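Local coordinates for PhiH1 repressor-like protein (Haloarcula marismortui ATCC 43049, PDB 3B73), which is of unknown function but, as a winged helix-turn-helix protein resembling the PhiH1 repressor, probably binds DNA and represses transcription, at residues G8-I13 and A54-L59; H23-G28 and E34-I39; L58-A63 and V68-G73. All blocks are in the same frame, centred on the assembly; numbering follows the deposited sequence.

Contact 1: G8-I13 and A54-L59; sequences GSWMTI and ADHDLL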
ATOM      1  N   GLY B   8      -5.569   3.845   6.607  1.00 54.01           N
ATOM      2  CA  GLY B   8      -6.637   3.477   7.516  1.00 62.90           C
ATOM      3  C   GLY B   8      -6.711   1.969   7.672  1.00 45.01           C
ATOM      4  O   GLY B   8      -6.300   1.219   6.786  1.00 45.82           O
ATOM      5  N   SER B   9      -7.240   1.525   8.808  1.00 51.73           N
ATOM      6  CA  SER B   9      -7.275   0.101   9.144  1.00 44.79           C
ATOM      7  C   SER B   9      -8.202  -0.696   8.224  1.00 47.08           C
ATOM      8  O   SER B   9      -8.110  -1.919   8.146  1.00 43.78           O
ATOM      9  CB  SER B   9      -7.634  -0.104  10.638  1.00 55.11           C
ATOM     10  OG  SER B   9      -8.904   0.440  10.973  1.00 79.20           O
ATOM     11  N   TRP B  10      -9.086   0.008   7.519  1.00 49.16           N
ATOM     12  CA  TRP B  10     -10.018  -0.615   6.581  1.00 51.83           C
ATOM     13  C   TRP B  10      -9.426  -0.800   5.173  1.00 46.01           C
ATOM     14  O   TRP B  10     -10.093  -1.325   4.293  1.00 55.56           O
ATOM     15  CB  TRP B  10     -11.264   0.251   6.452  1.00 43.67           C
ATOM     16  CG  TRP B  10     -10.918   1.659   6.074  1.00 51.82           C
ATOM     17  CD1 TRP B  10     -10.633   2.692   6.921  1.00 44.45           C
ATOM     18  CD2 TRP B  10     -10.797   2.181   4.746  1.00 40.53           C
ATOM     19  NE1 TRP B  10     -10.324   3.823   6.201  1.00 50.83           N
ATOM     20  CE2 TRP B  10     -10.426   3.540   4.864  1.00 54.39           C
ATOM     21  CE3 TRP B  10     -10.968   1.631   3.456  1.00 39.07           C
ATOM     22  CZ2 TRP B  10     -10.227   4.367   3.749  1.00 45.08           C
ATOM     23  CZ3 TRP B  10     -10.767   2.463   2.338  1.00 43.86           C
ATOM     24  CH2 TRP B  10     -10.391   3.810   2.497  1.00 46.75           C
HETATM   25  N   MSE B  11      -8.189  -0.368   4.956  1.00 56.89           N
HETATM   26  CA  MSE B  11      -7.638  -0.397   3.604  1.00 55.12           C
HETATM   27  C   MSE B  11      -6.951  -1.710   3.286  1.00 47.02           C
HETATM   28  O   MSE B  11      -6.514  -2.431   4.178  1.00 53.89           O
HETATM   29  CB  MSE B  11      -6.677   0.774   3.358  1.00 49.04           C
HETATM   30  CG  MSE B  11      -7.316   2.135   3.439  1.00 68.28           C
HETATM   31 SE   MSE B  11      -5.991   3.520   3.086  0.62 43.32          SE
HETATM   32  CE  MSE B  11      -5.838   3.261   1.218  1.00 58.99           C
ATOM     33  N   THR B  12      -6.878  -2.012   1.991  1.00 43.84           N
ATOM     34  CA  THR B  12      -6.100  -3.124   1.480  1.00 49.14           C
ATOM     35  C   THR B  12      -5.012  -2.542   0.605  1.00 48.68           C
ATOM     36  O   THR B  12      -5.015  -1.360   0.271  1.00 50.08           O
ATOM     37  CB  THR B  12      -6.954  -4.053   0.587  1.00 46.61           C
ATOM     38  OG1 THR B  12      -7.355  -3.344  -0.598  1.00 54.68           O
ATOM     39  CG2 THR B  12      -8.199  -4.519   1.346  1.00 55.96           C
ATOM     40  N   ILE B  13      -4.089  -3.372   0.184  1.00 45.41           N
ATOM     41  CA  ILE B  13      -2.977  -2.836  -0.585  1.00 43.07           C
ATOM     42  C   ILE B  13      -3.463  -2.368  -1.957  1.00 52.73           C
ATOM     43  O   ILE B  13      -2.876  -1.465  -2.554  1.00 46.92           O
ATOM     44  CB  ILE B  13      -1.813  -3.854  -0.667  1.00 55.02           C
ATOM     45  CG1 ILE B  13      -0.555  -3.172  -1.207  1.00 44.29           C
ATOM     46  CG2 ILE B  13      -2.226  -5.055  -1.484  1.00 46.85           C
ATOM     47  CD1 ILE B  13       0.686  -3.902  -0.955  1.00 42.20           C
ATOM     48  N   ALA B  54     -14.792   5.444  -2.373  1.00 56.34           N
ATOM     49  CA  ALA B  54     -15.752   6.536  -2.543  1.00 51.44           C
ATOM     50  C   ALA B  54     -16.464   6.847  -1.231  1.00 59.19           C
ATOM     51  O   ALA B  54     -16.709   8.021  -0.906  1.00 48.87           O
ATOM     52  CB  ALA B  54     -16.758   6.228  -3.652  1.00 56.17           C
ATOM     53  N   ASP B  55     -16.779   5.801  -0.469  1.00 60.09           N
ATOM     54  CA  ASP B  55     -17.400   5.980   0.847  1.00 44.67           C
ATOM     55  C   ASP B  55     -16.503   6.799   1.729  1.00 61.86           C
ATOM     56  O   ASP B  55     -16.987   7.585   2.550  1.00 58.13           O
ATOM     57  CB  ASP B  55     -17.683   4.627   1.507  1.00 60.24           C
ATOM     58  CG  ASP B  55     -18.770   3.834   0.773  1.00 68.60           C
ATOM     59  OD1 ASP B  55     -19.498   4.443  -0.041  1.00 67.86           O
ATOM     60  OD2 ASP B  55     -18.904   2.612   1.017  1.00 64.10           O
ATOM     61  N   HIS B  56     -15.194   6.609   1.565  1.00 52.33           N
ATOM     62  CA  HIS B  56     -14.213   7.320   2.379  1.00 59.86           C
ATOM     63  C   HIS B  56     -13.738   8.604   1.710  1.00 57.29           C
ATOM     64  O   HIS B  56     -12.767   9.215   2.141  1.00 51.55           O
ATOM     65  CB  HIS B  56     -13.044   6.402   2.726  1.00 52.92           C
ATOM     66  CG  HIS B  56     -13.426   5.284   3.640  1.00 49.79           C
ATOM     67  ND1 HIS B  56     -13.242   5.346   5.006  1.00 49.05           N
ATOM     68  CD2 HIS B  56     -14.006   4.085   3.395  1.00 56.66           C
ATOM     69  CE1 HIS B  56     -13.682   4.230   5.558  1.00 43.48           C
ATOM     70  NE2 HIS B  56     -14.146   3.445   4.603  1.00 57.29           N
ATOM     71  N   ASP B  57     -14.441   9.000   0.653  1.00 56.64           N
ATOM     72  CA  ASP B  57     -14.196  10.266  -0.030  1.00 61.04           C
ATOM     73  C   ASP B  57     -12.771  10.411  -0.560  1.00 58.47           C
ATOM     74  O   ASP B  57     -12.275  11.513  -0.707  1.00 46.81           O
ATOM     75  CB  ASP B  57     -14.562  11.448   0.877  1.00 64.79           C
ATOM     76  CG  ASP B  57     -16.008  11.895   0.701  1.00120.22           C
ATOM     77  OD1 ASP B  57     -16.937  11.053   0.772  1.00 88.14           O
ATOM     78  OD2 ASP B  57     -16.213  13.107   0.484  1.00124.62           O
ATOM     79  N   LEU B  58     -12.130   9.291  -0.868  1.00 51.77           N
ATOM     80  CA  LEU B  58     -10.848   9.303  -1.546  1.00 50.93           C
ATOM     81  C   LEU B  58     -11.066   9.263  -3.052  1.00 54.29           C
ATOM     82  O   LEU B  58     -10.191   9.660  -3.836  1.00 51.82           O
ATOM     83  CB  LEU B  58     -10.023   8.114  -1.088  1.00 40.25           C
ATOM     84  CG  LEU B  58      -9.756   8.160   0.415  1.00 41.67           C
ATOM     85  CD1 LEU B  58      -8.719   7.108   0.834  1.00 54.45           C
ATOM     86  CD2 LEU B  58      -9.304   9.562   0.849  1.00 48.72           C
ATOM     87  N   LEU B  59     -12.238   8.764  -3.441  1.00 41.72           N
ATOM     88  CA  LEU B  59     -12.704   8.804  -4.815  1.00 47.43           C
ATOM     89  C   LEU B  59     -14.107   9.394  -4.810  1.00 53.26           C
ATOM     90  O   LEU B  59     -14.720   9.506  -3.758  1.00 58.40           O
ATOM     91  CB  LEU B  59     -12.759   7.408  -5.415  1.00 48.15           C
ATOM     92  CG  LEU B  59     -11.425   6.707  -5.670  1.00 61.25           C
ATOM     93  CD1 LEU B  59     -11.667   5.340  -6.280  1.00 37.93           C
ATOM     94  CD2 LEU B  59     -10.497   7.544  -6.567  1.00 42.05           C
TER

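Contact 2: H23-G28 and E34-I39; sequences HEEGNG and EDRDEI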
ATOM      1  N   HIS B  23      -5.033   8.355 -10.119  1.00 52.00           N
ATOM      2  CA  HIS B  23      -4.324   9.628 -10.043  1.00 51.44           C
ATOM      3  C   HIS B  23      -3.592   9.892 -11.357  1.00 67.57           C
ATOM      4  O   HIS B  23      -3.636  10.998 -11.890  1.00 54.18           O
ATOM      5  CB  HIS B  23      -3.338   9.653  -8.877  1.00 58.21           C
ATOM      6  CG  HIS B  23      -2.330  10.765  -8.951  1.00 73.65           C
ATOM      7  ND1 HIS B  23      -2.619  12.063  -8.586  1.00 60.65           N
ATOM      8  CD2 HIS B  23      -1.032  10.767  -9.343  1.00 71.57           C
ATOM      9  CE1 HIS B  23      -1.544  12.816  -8.745  1.00 69.60           C
ATOM     10  NE2 HIS B  23      -0.568  12.053  -9.205  1.00 91.53           N
ATOM     11  N   GLU B  24      -2.938   8.870 -11.887  1.00 57.26           N
ATOM     12  CA  GLU B  24      -2.148   9.057 -13.091  1.00 57.80           C
ATOM     13  C   GLU B  24      -2.988   9.077 -14.372  1.00 64.26           C
ATOM     14  O   GLU B  24      -2.659   9.796 -15.300  1.00 54.52           O
ATOM     15  CB  GLU B  24      -1.034   8.004 -13.194  1.00 51.72           C
ATOM     16  CG  GLU B  24      -1.467   6.684 -13.819  1.00103.17           C
ATOM     17  CD  GLU B  24      -0.297   5.780 -14.199  1.00117.63           C
ATOM     18  OE1 GLU B  24       0.637   5.614 -13.383  1.00105.91           O
ATOM     19  OE2 GLU B  24      -0.320   5.225 -15.319  1.00101.11           O
ATOM     20  N   GLU B  25      -4.064   8.295 -14.420  1.00 60.95           N
ATOM     21  CA  GLU B  25      -4.897   8.189 -15.623  1.00 51.64           C
ATOM     22  C   GLU B  25      -6.008   9.231 -15.668  1.00 68.96           C
ATOM     23  O   GLU B  25      -6.550   9.517 -16.734  1.00 67.58           O
ATOM     24  CB  GLU B  25      -5.541   6.800 -15.721  1.00 62.63           C
ATOM     25  CG  GLU B  25      -4.573   5.636 -15.932  1.00 71.22           C
ATOM     26  CD  GLU B  25      -3.829   5.714 -17.248  1.00 88.50           C
ATOM     27  OE1 GLU B  25      -4.393   6.255 -18.226  1.00132.48           O
ATOM     28  OE2 GLU B  25      -2.679   5.230 -17.302  1.00 87.50           O
ATOM     29  N   GLY B  26      -6.372   9.769 -14.509  1.00 57.05           N
ATOM     30  CA  GLY B  26      -7.450  10.736 -14.435  1.00 57.48           C
ATOM     31  C   GLY B  26      -8.771  10.123 -13.991  1.00 61.36           C
ATOM     32  O   GLY B  26      -9.412  10.611 -13.056  1.00 62.40           O
ATOM     33  N   ASN B  27      -9.204   9.069 -14.669  1.00 54.22           N
ATOM     34  CA  ASN B  27     -10.347   8.323 -14.160  1.00 74.30           C
ATOM     35  C   ASN B  27     -10.159   6.822 -14.248  1.00 64.89           C
ATOM     36  O   ASN B  27      -9.232   6.331 -14.888  1.00 65.99           O
ATOM     37  CB  ASN B  27     -11.627   8.743 -14.858  1.00 76.60           C
ATOM     38  CG  ASN B  27     -11.521   8.637 -16.344  1.00 95.93           C
ATOM     39  OD1 ASN B  27     -10.768   7.810 -16.851  1.00 84.81           O
ATOM     40  ND2 ASN B  27     -12.268   9.478 -17.063  1.00 85.16           N
ATOM     41  N   GLY B  28     -11.039   6.099 -13.577  1.00 68.21           N
ATOM     42  CA  GLY B  28     -10.954   4.656 -13.546  1.00 49.80           C
ATOM     43  C   GLY B  28     -12.327   4.021 -13.531  1.00 54.89           C
ATOM     44  O   GLY B  28     -13.314   4.636 -13.110  1.00 63.76           O
ATOM     45  N   GLU B  34      -9.085  -3.628 -13.723  1.00 54.52           N
ATOM     46  CA  GLU B  34      -8.883  -5.079 -13.775  1.00 70.62           C
ATOM     47  C   GLU B  34      -7.767  -5.475 -14.756  1.00 63.04           C
ATOM     48  O   GLU B  34      -6.940  -6.355 -14.484  1.00 68.64           O
ATOM     49  CB  GLU B  34     -10.211  -5.748 -14.175  1.00 67.02           C
ATOM     50  CG  GLU B  34     -10.099  -7.204 -14.528  1.00 80.81           C
ATOM     51  CD  GLU B  34      -9.485  -7.989 -13.406  1.00 99.28           C
ATOM     52  OE1 GLU B  34      -9.758  -7.636 -12.241  1.00 91.45           O
ATOM     53  OE2 GLU B  34      -8.724  -8.940 -13.684  1.00111.85           O
ATOM     54  N   ASP B  35      -7.732  -4.795 -15.893  1.00 62.36           N
ATOM     55  CA  ASP B  35      -6.809  -5.158 -16.963  1.00 84.01           C
ATOM     56  C   ASP B  35      -5.369  -4.703 -16.733  1.00 82.10           C
ATOM     57  O   ASP B  35      -4.482  -5.073 -17.493  1.00 75.11           O
ATOM     58  CB  ASP B  35      -7.329  -4.638 -18.308  1.00 95.65           C
ATOM     59  CG  ASP B  35      -8.642  -5.287 -18.711  1.00109.25           C
ATOM     60  OD1 ASP B  35      -8.835  -6.479 -18.380  1.00 87.01           O
ATOM     61  OD2 ASP B  35      -9.481  -4.611 -19.349  1.00124.41           O
ATOM     62  N   ARG B  36      -5.136  -3.900 -15.698  1.00 61.03           N
ATOM     63  CA  ARG B  36      -3.782  -3.473 -15.351  1.00 60.40           C
ATOM     64  C   ARG B  36      -2.952  -4.630 -14.772  1.00 61.95           C
ATOM     65  O   ARG B  36      -3.485  -5.499 -14.075  1.00 63.95           O
ATOM     66  CB  ARG B  36      -3.857  -2.334 -14.345  1.00 75.60           C
ATOM     67  CG  ARG B  36      -4.315  -1.037 -14.941  1.00 71.53           C
ATOM     68  CD  ARG B  36      -3.196  -0.482 -15.782  1.00 65.23           C
ATOM     69  NE  ARG B  36      -3.034   0.949 -15.549  1.00 69.78           N
ATOM     70  CZ  ARG B  36      -1.884   1.525 -15.210  1.00 79.25           C
ATOM     71  NH1 ARG B  36      -1.821   2.838 -15.011  1.00 95.04           N
ATOM     72  NH2 ARG B  36      -0.789   0.792 -15.089  1.00 53.76           N
ATOM     73  N   ASP B  37      -1.648  -4.651 -15.051  1.00 73.01           N
ATOM     74  CA  ASP B  37      -0.794  -5.723 -14.522  1.00 65.84           C
ATOM     75  C   ASP B  37      -0.727  -5.627 -13.010  1.00 75.37           C
ATOM     76  O   ASP B  37      -0.609  -6.635 -12.303  1.00 76.79           O
ATOM     77  CB  ASP B  37       0.626  -5.631 -15.087  1.00 83.22           C
ATOM     78  CG  ASP B  37       0.745  -6.232 -16.478  1.00 94.76           C
ATOM     79  OD1 ASP B  37      -0.277  -6.293 -17.196  1.00 87.46           O
ATOM     80  OD2 ASP B  37       1.866  -6.641 -16.854  1.00 85.33           O
ATOM     81  N   GLU B  38      -0.817  -4.390 -12.537  1.00 62.82           N
ATOM     82  CA  GLU B  38      -0.601  -4.047 -11.145  1.00 73.45           C
ATOM     83  C   GLU B  38      -1.790  -4.390 -10.274  1.00 52.84           C
ATOM     84  O   GLU B  38      -1.702  -4.318  -9.045  1.00 62.29           O
ATOM     85  CB  GLU B  38      -0.306  -2.548 -11.020  1.00 45.66           C
ATOM     86  CG  GLU B  38       0.931  -2.119 -11.770  1.00 81.61           C
ATOM     87  CD  GLU B  38       0.610  -1.587 -13.147  1.00 91.46           C
ATOM     88  OE1 GLU B  38      -0.490  -1.882 -13.663  1.00 62.81           O
ATOM     89  OE2 GLU B  38       1.455  -0.858 -13.707  1.00 70.85           O
ATOM     90  N   ILE B  39      -2.913  -4.713 -10.906  1.00 56.64           N
ATOM     91  CA  ILE B  39      -4.100  -5.098 -10.153  1.00 46.95           C
ATOM     92  C   ILE B  39      -4.242  -6.614 -10.194  1.00 61.43           C
ATOM     93  O   ILE B  39      -4.418  -7.187 -11.264  1.00 56.56           O
ATOM     94  CB  ILE B  39      -5.358  -4.424 -10.706  1.00 50.96           C
ATOM     95  CG1 ILE B  39      -5.212  -2.890 -10.674  1.00 62.87           C
ATOM     96  CG2 ILE B  39      -6.609  -4.886  -9.938  1.00 59.87           C
ATOM     97  CD1 ILE B  39      -4.797  -2.307  -9.321  1.00 52.95           C
TER

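Contact 3: L58-A63 and V68-G73; sequences LLQPLA and VITEEG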
ATOM      1  N   LEU B  58     -12.130   9.291  -0.868  1.00 51.77           N
ATOM      2  CA  LEU B  58     -10.848   9.303  -1.546  1.00 50.93           C
ATOM      3  C   LEU B  58     -11.066   9.263  -3.052  1.00 54.29           C
ATOM      4  O   LEU B  58     -10.191   9.660  -3.836  1.00 51.82           O
ATOM      5  CB  LEU B  58     -10.023   8.114  -1.088  1.00 40.25           C
ATOM      6  CG  LEU B  58      -9.756   8.160   0.415  1.00 41.67           C
ATOM      7  CD1 LEU B  58      -8.719   7.108   0.834  1.00 54.45           C
ATOM      8  CD2 LEU B  58      -9.304   9.562   0.849  1.00 48.72           C
ATOM      9  N   LEU B  59     -12.238   8.764  -3.441  1.00 41.72           N
ATOM     10  CA  LEU B  59     -12.704   8.804  -4.815  1.00 47.43           C
ATOM     11  C   LEU B  59     -14.107   9.394  -4.810  1.00 53.26           C
ATOM     12  O   LEU B  59     -14.720   9.506  -3.758  1.00 58.40           O
ATOM     13  CB  LEU B  59     -12.759   7.408  -5.415  1.00 48.15           C
ATOM     14  CG  LEU B  59     -11.425   6.707  -5.670  1.00 61.25           C
ATOM     15  CD1 LEU B  59     -11.667   5.340  -6.280  1.00 37.93           C
ATOM     16  CD2 LEU B  59     -10.497   7.544  -6.567  1.00 42.05           C
ATOM     17  N   GLN B  60     -14.597   9.788  -5.981  1.00 64.81           N
ATOM     18  CA  GLN B  60     -16.014  10.111  -6.149  1.00 70.78           C
ATOM     19  C   GLN B  60     -16.557   9.509  -7.437  1.00 46.22           C
ATOM     20  O   GLN B  60     -15.884   9.520  -8.468  1.00 59.98           O
ATOM     21  CB  GLN B  60     -16.272  11.617  -6.115  1.00 60.88           C
ATOM     22  CG  GLN B  60     -15.607  12.419  -7.213  1.00 62.34           C
ATOM     23  CD  GLN B  60     -15.864  13.904  -7.053  1.00 97.28           C
ATOM     24  OE1 GLN B  60     -14.936  14.692  -6.816  1.00 71.78           O
ATOM     25  NE2 GLN B  60     -17.137  14.294  -7.158  1.00 59.38           N
ATOM     26  N   PRO B  61     -17.765   8.940  -7.356  1.00 61.44           N
ATOM     27  CA  PRO B  61     -18.436   8.305  -8.487  1.00 60.75           C
ATOM     28  C   PRO B  61     -19.047   9.368  -9.411  1.00 56.25           C
ATOM     29  O   PRO B  61     -19.737  10.281  -8.952  1.00 60.63           O
ATOM     30  CB  PRO B  61     -19.540   7.498  -7.803  1.00 53.42           C
ATOM     31  CG  PRO B  61     -19.863   8.313  -6.606  1.00 55.38           C
ATOM     32  CD  PRO B  61     -18.519   8.741  -6.106  1.00 63.62           C
ATOM     33  N   LEU B  62     -18.752   9.254 -10.698  1.00 54.40           N
ATOM     34  CA  LEU B  62     -19.364  10.076 -11.732  1.00 75.59           C
ATOM     35  C   LEU B  62     -20.299   9.207 -12.584  1.00 68.21           C
ATOM     36  O   LEU B  62     -20.451   8.009 -12.333  1.00 63.95           O
ATOM     37  CB  LEU B  62     -18.279  10.718 -12.610  1.00 45.85           C
ATOM     38  CG  LEU B  62     -17.180  11.545 -11.907  1.00 57.43           C
ATOM     39  CD1 LEU B  62     -16.204  12.156 -12.929  1.00 62.37           C
ATOM     40  CD2 LEU B  62     -17.746  12.643 -11.011  1.00 54.02           C
ATOM     41  N   ALA B  63     -20.915   9.812 -13.593  1.00 72.98           N
ATOM     42  CA  ALA B  63     -21.843   9.101 -14.461  1.00 75.61           C
ATOM     43  C   ALA B  63     -21.168   7.897 -15.103  1.00 70.83           C
ATOM     44  O   ALA B  63     -19.971   7.936 -15.407  1.00 64.27           O
ATOM     45  CB  ALA B  63     -22.391  10.042 -15.537  1.00 69.10           C
ATOM     46  N   VAL B  68     -13.264   8.980  -9.960  1.00 53.30           N
ATOM     47  CA  VAL B  68     -12.252  10.000 -10.131  1.00 44.38           C
ATOM     48  C   VAL B  68     -11.704  10.350  -8.738  1.00 44.94           C
ATOM     49  O   VAL B  68     -12.433  10.264  -7.743  1.00 54.80           O
ATOM     50  CB  VAL B  68     -12.886  11.239 -10.833  1.00 54.03           C
ATOM     51  CG1 VAL B  68     -12.431  12.535 -10.192  1.00 68.79           C
ATOM     52  CG2 VAL B  68     -12.601  11.221 -12.333  1.00 51.37           C
ATOM     53  N   ILE B  69     -10.436  10.745  -8.648  1.00 52.82           N
ATOM     54  CA  ILE B  69      -9.841  11.031  -7.329  1.00 46.14           C
ATOM     55  C   ILE B  69     -10.342  12.357  -6.719  1.00 52.08           C
ATOM     56  O   ILE B  69     -10.753  13.253  -7.448  1.00 58.69           O
ATOM     57  CB  ILE B  69      -8.275  10.970  -7.383  1.00 62.62           C
ATOM     58  CG1 ILE B  69      -7.692  10.873  -5.976  1.00 47.37           C
ATOM     59  CG2 ILE B  69      -7.669  12.174  -8.153  1.00 49.34           C
ATOM     60  CD1 ILE B  69      -6.325  10.165  -5.893  1.00 39.79           C
ATOM     61  N   THR B  70     -10.349  12.460  -5.386  1.00 52.38           N
ATOM     62  CA  THR B  70     -10.685  13.712  -4.709  1.00 49.78           C
ATOM     63  C   THR B  70      -9.421  14.402  -4.173  1.00 52.93           C
ATOM     64  O   THR B  70      -8.332  13.836  -4.226  1.00 54.80           O
ATOM     65  CB  THR B  70     -11.616  13.455  -3.515  1.00 53.09           C
ATOM     66  OG1 THR B  70     -10.921  12.641  -2.568  1.00 46.73           O
ATOM     67  CG2 THR B  70     -12.894  12.734  -3.956  1.00 50.59           C
ATOM     68  N   GLU B  71      -9.579  15.613  -3.647  0.50 53.48           N
ATOM     69  CA  GLU B  71      -8.467  16.314  -3.022  0.50 59.17           C
ATOM     70  C   GLU B  71      -7.928  15.470  -1.873  0.50 55.16           C
ATOM     71  O   GLU B  71      -6.714  15.329  -1.705  0.50 53.85           O
ATOM     72  CB  GLU B  71      -8.900  17.694  -2.505  0.50 56.84           C
ATOM     73  CG  GLU B  71      -9.771  18.489  -3.464  0.50 67.79           C
ATOM     74  CD  GLU B  71     -11.262  18.316  -3.197  0.50 99.79           C
ATOM     75  OE1 GLU B  71     -11.849  17.273  -3.590  0.50 53.20           O
ATOM     76  OE2 GLU B  71     -11.849  19.245  -2.596  0.50 83.49           O
ATOM     77  N   GLU B  72      -8.843  14.910  -1.082  0.50 52.33           N
ATOM     78  CA  GLU B  72      -8.468  14.035   0.029  0.50 52.54           C
ATOM     79  C   GLU B  72      -7.725  12.799  -0.460  0.50 43.44           C
ATOM     80  O   GLU B  72      -6.756  12.364   0.164  0.50 49.25           O
ATOM     81  CB  GLU B  72      -9.688  13.630   0.860  0.50 47.32           C
ATOM     82  CG  GLU B  72     -11.001  13.752   0.118  0.50 56.35           C
ATOM     83  CD  GLU B  72     -11.565  15.151   0.137  0.50 42.24           C
ATOM     84  OE1 GLU B  72     -11.746  15.731  -0.951  0.50 47.81           O
ATOM     85  OE2 GLU B  72     -11.825  15.677   1.239  0.50 55.11           O
ATOM     86  N   GLY B  73      -8.174  12.235  -1.581  1.00 54.37           N
ATOM     87  CA  GLY B  73      -7.485  11.103  -2.161  1.00 46.95           C
ATOM     88  C   GLY B  73      -6.072  11.499  -2.534  1.00 49.24           C
ATOM     89  O   GLY B  73      -5.130  10.750  -2.277  1.00 47.43           O
TER

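Contact 1: G8-I13 and A54-L59
The ring of H56 lies flat over one face of the W10 indole. The six-membered ring of W10 and the imidazole are 3.5 Å apart between centroids, and their planes differ by only 11°. This is a face-to-face stack. W10 CZ2 sits 3.3 Å from H56 CG, and W10 CE2 is equally close to H56 ND1. In W10, CG stands between the backbone N and the carbonyl carbon (chi1 55°), which swings the indole across to the other segment. The opposite face of the indole takes the CG of M11, a selenomethionine. At the ring edge, W10 CH2 meets L58 CD1 at 4.1 Å.

H56 follows the end of helix 43-55, where D57, with positive phi, is the C-prime residue of a Schellman motif. W10 lies in a type I beta turn from G8 to M11, ahead of helix 13-25. No hydrogen bond joins the two segments, so ring stacking and apolar contact hold the N-terminal arm to the helix end. The ring nitrogens find partners outside the two segments. W10 NE1 donates to A83 O, which helps to fix the turn of the indole. The weak hydrogen bond from H56 ND1 to E86 OE2 probably does less for the imidazole.

Contact 2: H23-G28 and E34-I39
R36 NH1 is gripped by two carboxylates. E24 OE2 is 2.8 Å from R36 NH1, in a salt bridge that includes a hydrogen bond. That bond is short but weak, because the N-H points well off the acceptor, at an angle of 125°. E25 OE2 makes a second, longer salt bridge to R36 NH1, at 3.4 Å. The two acids do not meet the guanidinium in the same way. The E24 carboxylate lies at its edge, near its plane, with its own plane turned by 54°. The E25 carboxylate comes in obliquely, its plane almost perpendicular to the guanidinium at 87°.

E24 and E25 are neighbours in the last turn of helix 13-25. Their side chains reach the same nitrogen by different routes. E24 is extended beyond CG, whereas E25 folds at chi2. This brings E24 OE2 within 3.1 Å of E25 OE2. These are two acceptors with no bond between them, and the positive charge of R36 probably offsets their repulsion.

R36 lies in the loop that leads from helix 30-34 to helix 43-55 of the winged helix-turn-helix fold. The contact therefore ties the end of the first long helix to this loop, at the protein surface. R36 also starts a type I beta turn that runs to I39.

R36 NH2 turns to E38, a residue inside the same turn. R36 NH2 is 3.0 Å from E38 OE1, a salt bridge with a weak hydrogen bond that adds E38 to the network. R36 also packs on I21 of helix 13-25. Next to the network, D37 O accepts a hydrogen bond from Q6 NE2 of the second subunit.

Contact 3: L58-A63 and V68-G73
Q60 and V68 form an antiparallel hydrogen-bonded pair, and L59 and I69 form the non-hydrogen-bonded pair beside it. Q60 N donates to V68 O at 2.8 Å. The return bond, V68 N to Q60 O, is 3.1 Å. Further on, where the chain leaves the strand for the helix, T70 N donates to L58 O at 3.2 Å. This donor stands well above the carbonyl plane, 54° out of it. The same oxygen also receives a CA-H...O contact from G73 CA.

On the side chains, L62 and V68 meet through methyls, with L62 CD1 3.8 Å from V68 CG2. Q60 lies on the same face of the sheet as V68. Its OE1 comes to 4.0 Å from T70 CG2. The side chains of L59 and I69 diverge, yet L59 CD2 turns back and rests 3.6 Å from I69 CA. L59 then packs on L50 and L53 of helix 43-55 and on L19 and I22 of helix 13-25.

Strands 59-62 and 66-69 make the beta hairpin that is the wing of the winged helix-turn-helix fold. The second strand leads directly into helix 71-77.

T70 is the N-cap of that helix. Its OG1 sits between the backbone N and the carbonyl carbon (chi1 63°) and accepts from G73 N at 2.9 Å. The same OG1 is hydrogen-bonded to D57 O. L58 reaches the first turn of the helix, where its CD2 packs against the helix backbone, 3.8 Å from G73 N.

Contact 1 encloses contact 2 along the chain, and contact 3 starts at L58, within the second segment of contact 1. Contacts 1 and 3 share L58 and L59 and have centres about 11 Å apart. Helix 43-55 ends in contact 1, and a short turn leads on to strand 59-62 of contact 3. Contacts 2 and 3 have centres about 14 Å apart and meet at the three-stranded sheet, where strand 27-28 lies beside strand 66-69; there N27 packs on V68. Contacts 1 and 2 flank the middle of the chain from opposite sides, about 16 Å apart between centres. Both touch the second subunit. Together the three contacts join the N-terminal arm, helices and wing of one compact winged-helix domain within a dimeric assembly.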